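Local coordinates for malonyl CoA-acyl carrier protein transacylase (Mycobacterium tuberculosis, PDB 2QC3) that catalyses the transfer of the malonyl group from malonyl-CoA to the holo acyl carrier protein in fatty acid biosynthesis, at residues A[16-21]-A[61-66]; A[29-34]-A[41-46]; A[145-150]-A[163-168]. All blocks are in the same frame, centred on the assembly; numbering follows the deposited sequence.

Interaction 1 (A[16-21]-A[61-66]); sequences GMLSPW and QPLIVA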
loop_
_atom_site.group_PDB
_atom_site.type_symbol
_atom_site.label_atom_id
_atom_site.label_comp_id
_atom_site.label_asym_id
_atom_site.label_seq_id
_atom_site.Cartn_x
_atom_site.Cartn_y
_atom_site.Cartn_z
ATOM N N GLY A 16 -7.770 -15.831 5.650
ATOM C CA GLY A 16 -7.048 -16.937 5.046
ATOM C C GLY A 16 -6.077 -16.524 3.954
ATOM O O GLY A 16 -5.546 -17.377 3.245
ATOM N N MET A 17 -5.832 -15.222 3.822
ATOM C CA MET A 17 -4.925 -14.708 2.797
ATOM C C MET A 17 -3.506 -15.286 2.843
ATOM O O MET A 17 -2.811 -15.312 1.827
ATOM C CB MET A 17 -4.862 -13.177 2.871
ATOM C CG MET A 17 -4.393 -12.627 4.211
ATOM S SD MET A 17 -4.481 -10.821 4.300
ATOM C CE MET A 17 -2.913 -10.385 3.561
ATOM N N LEU A 18 -3.074 -15.751 4.012
ATOM C CA LEU A 18 -1.734 -16.314 4.144
ATOM C C LEU A 18 -1.685 -17.834 4.014
ATOM O O LEU A 18 -0.607 -18.409 3.847
ATOM C CB LEU A 18 -1.122 -15.926 5.490
ATOM C CG LEU A 18 -0.754 -14.467 5.739
ATOM C CD1 LEU A 18 -0.019 -14.363 7.069
ATOM C CD2 LEU A 18 0.123 -13.956 4.606
ATOM N N SER A 19 -2.844 -18.482 4.096
ATOM C CA SER A 19 -2.916 -19.941 4.005
ATOM C C SER A 19 -2.109 -20.533 2.859
ATOM O O SER A 19 -1.239 -21.376 3.070
ATOM C CB SER A 19 -4.370 -20.393 3.884
ATOM O OG SER A 19 -5.077 -20.086 5.067
ATOM N N PRO A 20 -2.383 -20.090 1.626
ATOM C CA PRO A 20 -1.652 -20.617 0.473
ATOM C C PRO A 20 -0.163 -20.290 0.452
ATOM O O PRO A 20 0.573 -20.828 -0.372
ATOM C CB PRO A 20 -2.402 -20.011 -0.703
ATOM C CG PRO A 20 -2.839 -18.677 -0.161
ATOM C CD PRO A 20 -3.327 -19.034 1.217
ATOM N N TRP A 21 0.287 -19.419 1.350
ATOM C CA TRP A 21 1.702 -19.069 1.380
ATOM C C TRP A 21 2.476 -19.763 2.494
ATOM O O TRP A 21 3.679 -19.992 2.369
ATOM C CB TRP A 21 1.885 -17.550 1.471
ATOM C CG TRP A 21 1.351 -16.834 0.266
ATOM C CD1 TRP A 21 0.145 -16.209 0.155
ATOM C CD2 TRP A 21 1.973 -16.740 -1.023
ATOM N NE1 TRP A 21 -0.027 -15.732 -1.123
ATOM C CE2 TRP A 21 1.079 -16.043 -1.866
ATOM C CE3 TRP A 21 3.197 -17.178 -1.547
ATOM C CZ2 TRP A 21 1.371 -15.775 -3.211
ATOM C CZ3 TRP A 21 3.488 -16.909 -2.888
ATOM C CH2 TRP A 21 2.575 -16.213 -3.702
ATOM N N GLN A 61 -2.491 -3.785 8.215
ATOM C CA GLN A 61 -1.272 -3.214 7.672
ATOM C C GLN A 61 -0.073 -4.186 7.739
ATOM O O GLN A 61 0.560 -4.464 6.717
ATOM C CB GLN A 61 -0.976 -1.874 8.362
ATOM C CG GLN A 61 -1.868 -0.737 7.904
ATOM C CD GLN A 61 -1.353 0.621 8.331
ATOM O OE1 GLN A 61 -0.202 0.965 8.084
ATOM N NE2 GLN A 61 -2.214 1.408 8.962
ATOM N N PRO A 62 0.251 -4.729 8.928
ATOM C CA PRO A 62 1.390 -5.651 8.970
ATOM C C PRO A 62 1.073 -6.973 8.272
ATOM O O PRO A 62 1.958 -7.635 7.741
ATOM C CB PRO A 62 1.634 -5.827 10.469
ATOM C CG PRO A 62 0.255 -5.726 11.033
ATOM C CD PRO A 62 -0.332 -4.561 10.271
ATOM N N LEU A 63 -0.202 -7.344 8.278
ATOM C CA LEU A 63 -0.647 -8.580 7.650
ATOM C C LEU A 63 -0.466 -8.475 6.137
ATOM O O LEU A 63 0.042 -9.398 5.495
ATOM C CB LEU A 63 -2.116 -8.830 8.002
ATOM C CG LEU A 63 -2.725 -10.204 7.712
ATOM C CD1 LEU A 63 -1.932 -11.293 8.429
ATOM C CD2 LEU A 63 -4.181 -10.208 8.175
ATOM N N ILE A 64 -0.875 -7.342 5.572
ATOM C CA ILE A 64 -0.732 -7.118 4.138
ATOM C C ILE A 64 0.738 -7.101 3.733
ATOM O O ILE A 64 1.114 -7.708 2.728
ATOM C CB ILE A 64 -1.397 -5.794 3.707
ATOM C CG1 ILE A 64 -2.915 -5.921 3.839
ATOM C CG2 ILE A 64 -1.021 -5.450 2.257
ATOM C CD1 ILE A 64 -3.654 -4.610 3.683
ATOM N N VAL A 65 1.567 -6.407 4.510
ATOM C CA VAL A 65 2.994 -6.342 4.223
ATOM C C VAL A 65 3.592 -7.742 4.352
ATOM O O VAL A 65 4.446 -8.131 3.557
ATOM C CB VAL A 65 3.733 -5.363 5.188
ATOM C CG1 VAL A 65 5.243 -5.515 5.038
ATOM C CG2 VAL A 65 3.334 -3.924 4.877
ATOM N N ALA A 66 3.132 -8.501 5.348
ATOM C CA ALA A 66 3.631 -9.863 5.561
ATOM C C ALA A 66 3.323 -10.757 4.350
ATOM O O ALA A 66 4.183 -11.501 3.883
ATOM C CB ALA A 66 3.008 -10.467 6.833
#
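In the loop between strand 2-7 and helix 27-37 of the acyl transferase domain, Met17 packs on Leu63 and Ile64 of helix 57-77, and Leu18 on Leu63. Met17 makes the more extensive contact. Its SD rests 3.9 Å from Leu63 CG, at the branch point of the leucine, while CE hooks over the helix backbone, 3.7 Å from Leu63 O and 4.0 Å from Ile64 CA. Two torsions put it there: CG stands between the backbone N and the carbonyl carbon (chi1 59°), and the thioether bends at chi3 (-85°), which turns the terminal methyl onto the main chain. An unbranched, flexible methionine suits this place because it can follow a helix surface made partly of backbone. Leu18 works by methyl contact, its CD1 lying 3.9 Å from Leu63 CD1. The two branches of Leu63 thereby divide: CD2 meets Met17 SD and CD1 meets Leu18 CD1. The loop is shaped for this by a type I beta turn from Gly16 to Ser19, closed by the bond from Ser19 N to Gly16 O (3.0 Å). Gly16 enters the turn with positive phi, a value glycine adopts easily. Helix 57-77 runs through the larger, alpha/beta-hydrolase-like part of the fold, and the side chain of Ile64 comes to about 8 Å from that of Ser92, the probable nucleophile. Beyond Leu63, Met17 and Leu18 both continue along the same helix to Ala67, and Leu18 reaches Leu70 as well.

Interaction 2 (A[29-34]-A[41-46]); sequences DQIAAW and DLARLG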
loop_
_atom_site.group_PDB
_atom_site.type_symbol
_atom_site.label_atom_id
_atom_site.label_comp_id
_atom_site.label_asym_id
_atom_site.label_seq_id
_atom_site.Cartn_x
_atom_site.Cartn_y
_atom_site.Cartn_z
ATOM N N ASP A 29 8.096 -20.329 9.267
ATOM C CA ASP A 29 9.204 -19.860 10.084
ATOM C C ASP A 29 9.385 -18.348 9.998
ATOM O O ASP A 29 9.718 -17.700 10.991
ATOM C CB ASP A 29 10.488 -20.572 9.664
ATOM C CG ASP A 29 11.665 -20.199 10.528
ATOM O OD1 ASP A 29 12.220 -19.097 10.337
ATOM O OD2 ASP A 29 12.031 -21.010 11.406
ATOM N N GLN A 30 9.173 -17.787 8.811
ATOM C CA GLN A 30 9.302 -16.348 8.624
ATOM C C GLN A 30 8.165 -15.606 9.318
ATOM O O GLN A 30 8.384 -14.563 9.932
ATOM C CB GLN A 30 9.326 -16.004 7.134
ATOM C CG GLN A 30 10.728 -15.822 6.585
ATOM C CD GLN A 30 10.797 -15.985 5.081
ATOM O OE1 GLN A 30 10.048 -15.353 4.339
ATOM N NE2 GLN A 30 11.705 -16.837 4.624
ATOM N N ILE A 31 6.956 -16.149 9.224
ATOM C CA ILE A 31 5.800 -15.532 9.863
ATOM C C ILE A 31 5.996 -15.513 11.374
ATOM O O ILE A 31 5.509 -14.614 12.065
ATOM C CB ILE A 31 4.493 -16.291 9.527
ATOM C CG1 ILE A 31 4.076 -15.994 8.089
ATOM C CG2 ILE A 31 3.377 -15.871 10.475
ATOM C CD1 ILE A 31 3.746 -14.530 7.841
ATOM N N ALA A 32 6.714 -16.511 11.885
ATOM C CA ALA A 32 6.980 -16.593 13.314
ATOM C C ALA A 32 7.929 -15.459 13.671
ATOM O O ALA A 32 7.724 -14.750 14.650
ATOM C CB ALA A 32 7.611 -17.941 13.662
ATOM N N ALA A 33 8.963 -15.292 12.854
ATOM C CA ALA A 33 9.946 -14.239 13.063
ATOM C C ALA A 33 9.298 -12.860 12.948
ATOM O O ALA A 33 9.633 -11.942 13.700
ATOM C CB ALA A 33 11.072 -14.373 12.047
ATOM N N TRP A 34 8.371 -12.722 12.003
ATOM C CA TRP A 34 7.685 -11.451 11.789
ATOM C C TRP A 34 6.618 -11.200 12.847
ATOM O O TRP A 34 6.339 -10.048 13.198
ATOM C CB TRP A 34 7.066 -11.413 10.384
ATOM C CG TRP A 34 8.097 -11.482 9.291
ATOM C CD1 TRP A 34 9.441 -11.289 9.424
ATOM C CD2 TRP A 34 7.867 -11.748 7.898
ATOM N NE1 TRP A 34 10.063 -11.415 8.207
ATOM C CE2 TRP A 34 9.123 -11.693 7.251
ATOM C CE3 TRP A 34 6.724 -12.019 7.135
ATOM C CZ2 TRP A 34 9.271 -11.907 5.876
ATOM C CZ3 TRP A 34 6.872 -12.230 5.761
ATOM C CH2 TRP A 34 8.137 -12.169 5.148
ATOM N N ASP A 41 0.298 -12.135 16.409
ATOM C CA ASP A 41 0.191 -13.514 15.941
ATOM C C ASP A 41 -0.277 -13.476 14.491
ATOM O O ASP A 41 -1.425 -13.800 14.196
ATOM C CB ASP A 41 -0.824 -14.289 16.785
ATOM C CG ASP A 41 -0.704 -15.798 16.615
ATOM O OD1 ASP A 41 -0.529 -16.269 15.471
ATOM O OD2 ASP A 41 -0.799 -16.516 17.633
ATOM N N LEU A 42 0.615 -13.074 13.593
ATOM C CA LEU A 42 0.286 -12.980 12.175
ATOM C C LEU A 42 -0.209 -14.304 11.597
ATOM O O LEU A 42 -1.033 -14.319 10.686
ATOM C CB LEU A 42 1.504 -12.494 11.384
ATOM C CG LEU A 42 2.021 -11.097 11.748
ATOM C CD1 LEU A 42 3.265 -10.781 10.939
ATOM C CD2 LEU A 42 0.933 -10.065 11.486
ATOM N N ALA A 43 0.299 -15.410 12.130
ATOM C CA ALA A 43 -0.090 -16.736 11.662
ATOM C C ALA A 43 -1.603 -16.934 11.706
ATOM O O ALA A 43 -2.227 -17.227 10.687
ATOM C CB ALA A 43 0.598 -17.807 12.500
ATOM N N ARG A 44 -2.192 -16.777 12.887
ATOM C CA ARG A 44 -3.634 -16.949 13.031
ATOM C C ARG A 44 -4.394 -15.817 12.352
ATOM O O ARG A 44 -5.481 -16.025 11.814
ATOM C CB ARG A 44 -4.028 -17.018 14.508
ATOM C CG ARG A 44 -3.524 -15.855 15.345
ATOM C CD ARG A 44 -4.198 -15.802 16.715
ATOM N NE ARG A 44 -5.333 -14.877 16.737
ATOM C CZ ARG A 44 -6.456 -15.036 16.041
ATOM N NH1 ARG A 44 -6.620 -16.094 15.257
ATOM N NH2 ARG A 44 -7.417 -14.126 16.122
ATOM N N LEU A 45 -3.815 -14.619 12.375
ATOM C CA LEU A 45 -4.443 -13.455 11.761
ATOM C C LEU A 45 -4.639 -13.631 10.261
ATOM O O LEU A 45 -5.680 -13.269 9.722
ATOM C CB LEU A 45 -3.601 -12.203 12.024
ATOM C CG LEU A 45 -3.556 -11.743 13.483
ATOM C CD1 LEU A 45 -2.527 -10.643 13.656
ATOM C CD2 LEU A 45 -4.941 -11.267 13.900
ATOM N N GLY A 46 -3.640 -14.198 9.593
ATOM C CA GLY A 46 -3.729 -14.389 8.157
ATOM C C GLY A 46 -4.349 -15.697 7.704
ATOM O O GLY A 46 -4.528 -15.912 6.505
#
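Ile31, on helix 27-37, drives its CG2 methyl into the start of helix 42-47, 3.5 Å from Ala43 N and 4.0 Å from Leu42 CB. With CG1 beside the backbone N (chi1 -74°), the CG2 branch lies anti to that nitrogen and faces the neighbouring helix, where it also meets Ala43 CB at 3.9 Å. The small alanine lets the methyl come close to the backbone; the Ile31 side chain also packs on Leu70 of helix 57-77. The two helices follow one another across a short connection, away from the probable active-site residues of the acyl transferase domain, with the axes of the short segments 9.7 Å apart at closest approach and turned by 113°. Asp41 is the N-cap of the second helix: its OD1 accepts from Arg44 N (3.1 Å) in a nearly straight bond (173°), from above the carboxylate plane. Further along, the long Leu42 reaches across to the backbone end of Trp34, CD1 of Leu42 lying 3.9 Å from Trp34 CB, while the large indole suits the buried junction with helices 57-77 and 107-125. Beyond it, Ser35 OG bonds with both Ile31 O and Leu42 N, linking the two helices.

Interaction 3 (A[145-150]-A[163-168]); sequences SRLEQL and IVAAGR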
loop_
_atom_site.group_PDB
_atom_site.type_symbol
_atom_site.label_atom_id
_atom_site.label_comp_id
_atom_site.label_asym_id
_atom_site.label_seq_id
_atom_site.Cartn_x
_atom_site.Cartn_y
_atom_site.Cartn_z
ATOM N N SER A 145 -12.874 20.344 -6.667
ATOM C CA SER A 145 -13.339 21.627 -6.156
ATOM C C SER A 145 -14.342 21.422 -5.024
ATOM O O SER A 145 -14.275 22.084 -3.989
ATOM C CB SER A 145 -13.999 22.421 -7.282
ATOM O OG SER A 145 -14.713 23.529 -6.775
ATOM N N ARG A 146 -15.276 20.499 -5.220
ATOM C CA ARG A 146 -16.262 20.241 -4.188
ATOM C C ARG A 146 -15.579 19.745 -2.918
ATOM O O ARG A 146 -15.964 20.132 -1.820
ATOM C CB ARG A 146 -17.295 19.216 -4.665
ATOM C CG ARG A 146 -18.404 18.943 -3.646
ATOM C CD ARG A 146 -19.091 20.240 -3.221
ATOM N NE ARG A 146 -20.132 20.028 -2.219
ATOM C CZ ARG A 146 -20.756 21.008 -1.569
ATOM N NH1 ARG A 146 -20.442 22.275 -1.812
ATOM N NH2 ARG A 146 -21.703 20.723 -0.686
ATOM N N LEU A 147 -14.562 18.898 -3.063
ATOM C CA LEU A 147 -13.858 18.386 -1.892
ATOM C C LEU A 147 -13.260 19.520 -1.055
ATOM O O LEU A 147 -13.399 19.531 0.166
ATOM C CB LEU A 147 -12.746 17.403 -2.293
ATOM C CG LEU A 147 -13.093 16.120 -3.064
ATOM C CD1 LEU A 147 -11.891 15.162 -3.009
ATOM C CD2 LEU A 147 -14.317 15.443 -2.465
ATOM N N GLU A 148 -12.595 20.468 -1.702
ATOM C CA GLU A 148 -11.998 21.584 -0.968
ATOM C C GLU A 148 -13.079 22.405 -0.283
ATOM O O GLU A 148 -12.888 22.869 0.834
ATOM C CB GLU A 148 -11.186 22.483 -1.906
ATOM C CG GLU A 148 -10.603 23.726 -1.270
ATOM C CD GLU A 148 -11.185 24.993 -1.858
ATOM O OE1 GLU A 148 -12.386 25.265 -1.638
ATOM O OE2 GLU A 148 -10.441 25.718 -2.554
ATOM N N GLN A 149 -14.208 22.578 -0.960
ATOM C CA GLN A 149 -15.330 23.336 -0.409
ATOM C C GLN A 149 -15.802 22.732 0.911
ATOM O O GLN A 149 -16.260 23.448 1.794
ATOM C CB GLN A 149 -16.518 23.337 -1.379
ATOM C CG GLN A 149 -16.298 24.033 -2.721
ATOM C CD GLN A 149 -17.470 23.807 -3.674
ATOM O OE1 GLN A 149 -18.621 24.078 -3.331
ATOM N NE2 GLN A 149 -17.180 23.305 -4.871
ATOM N N LEU A 150 -15.688 21.411 1.031
ATOM C CA LEU A 150 -16.131 20.693 2.222
ATOM C C LEU A 150 -15.014 20.354 3.208
ATOM O O LEU A 150 -15.228 19.600 4.160
ATOM C CB LEU A 150 -16.837 19.405 1.800
ATOM C CG LEU A 150 -18.036 19.609 0.866
ATOM C CD1 LEU A 150 -18.528 18.270 0.307
ATOM C CD2 LEU A 150 -19.146 20.330 1.637
ATOM N N ILE A 163 -10.757 8.797 -7.318
ATOM C CA ILE A 163 -10.216 9.513 -6.171
ATOM C C ILE A 163 -10.827 8.987 -4.877
ATOM O O ILE A 163 -11.884 8.351 -4.882
ATOM C CB ILE A 163 -10.526 11.033 -6.261
ATOM C CG1 ILE A 163 -9.863 11.639 -7.499
ATOM C CG2 ILE A 163 -10.026 11.757 -5.016
ATOM C CD1 ILE A 163 -10.522 11.243 -8.797
ATOM N N VAL A 164 -10.132 9.229 -3.773
ATOM C CA VAL A 164 -10.634 8.847 -2.471
ATOM C C VAL A 164 -10.584 10.125 -1.641
ATOM O O VAL A 164 -9.526 10.739 -1.483
ATOM C CB VAL A 164 -9.781 7.755 -1.793
ATOM C CG1 VAL A 164 -10.314 7.503 -0.384
ATOM C CG2 VAL A 164 -9.823 6.454 -2.608
ATOM N N ALA A 165 -11.744 10.547 -1.149
ATOM C CA ALA A 165 -11.825 11.742 -0.332
ATOM C C ALA A 165 -11.694 11.321 1.122
ATOM O O ALA A 165 -12.111 10.225 1.496
ATOM C CB ALA A 165 -13.155 12.442 -0.563
ATOM N N ALA A 166 -11.113 12.187 1.941
ATOM C CA ALA A 166 -10.951 11.882 3.356
ATOM C C ALA A 166 -11.049 13.133 4.210
ATOM O O ALA A 166 -10.652 14.221 3.799
ATOM C CB ALA A 166 -9.618 11.181 3.593
ATOM N N GLY A 167 -11.608 12.963 5.401
ATOM C CA GLY A 167 -11.770 14.064 6.330
ATOM C C GLY A 167 -12.741 13.642 7.414
ATOM O O GLY A 167 -12.932 12.444 7.641
ATOM N N ARG A 168 -13.356 14.616 8.079
ATOM C CA ARG A 168 -14.324 14.323 9.135
ATOM C C ARG A 168 -15.529 13.645 8.506
ATOM O O ARG A 168 -15.935 14.000 7.405
ATOM C CB ARG A 168 -14.752 15.614 9.845
ATOM C CG ARG A 168 -13.618 16.306 10.617
ATOM C CD ARG A 168 -14.069 17.635 11.222
ATOM N NE ARG A 168 -12.944 18.426 11.717
ATOM C CZ ARG A 168 -12.337 18.207 12.873
ATOM N NH1 ARG A 168 -12.757 17.222 13.650
ATOM N NH2 ARG A 168 -11.312 18.964 13.249
#
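Ile163 and Ala165 point from strand 162-166 toward Leu147 of helix 140-149. Ile163 touches lightly, its CG2 lying 4.4 Å from Leu147 CD1. Val164 turns to the other face of the sheet, against Met132 and Leu188. Ala165 forms the heart of the contact: its CB fits between the two methyls, 3.7 Å from Leu147 CD2 and 3.9 Å from Leu147 CD1. In Leu147, chi1 of -60° sets CG beside the backbone N, and with chi2 near 180° (-165°) both methyls reach Ala165; the short alanine lets them approach closely. Leu175 of helix 169-177 touches both Leu147 and Ala165, so two helices cover this face, as expected of the smaller, ferredoxin-like subdomain. Ala166 again faces away, and at Gly167 the chain turns a corner. Arg168 then takes the N-cap position of helix 169-177, with a salt bridge to Glu128. In helix 140-149, Arg146 NH1 donates to Gln149 OE1 (3.0 Å), and Gln149 NE2 donates to Ser145 OG (3.1 Å). These side-chain bonds stay within the helix and no hydrogen bond crosses to the strand; the two are joined here by van der Waals packing of aliphatic groups, which depends on close fit and exclusion of water.

How the interactions relate
All three contacts are buried and apolar, with no hydrogen bond between the two segments of any one interaction. Interactions 1 and 2 share one neighbourhood, their centres about 9 Å apart, and interaction 2 is nested within the chain loop that interaction 1 closes. They join directly: Leu18 N lies 2.9 Å from Gly46 O, a probable hydrogen bond, and Leu63 CD1 packs 3.6 Å from Gly46 N. Interaction 1 fixes a loop on a helix and is nearer the chain centre; interaction 2 pairs two helices, with exposed residues on their outer sides. Interaction 3 sits across the chain centre in the smaller subdomain, about 32 Å from interaction 1 between centres, and lays a helix on a sheet.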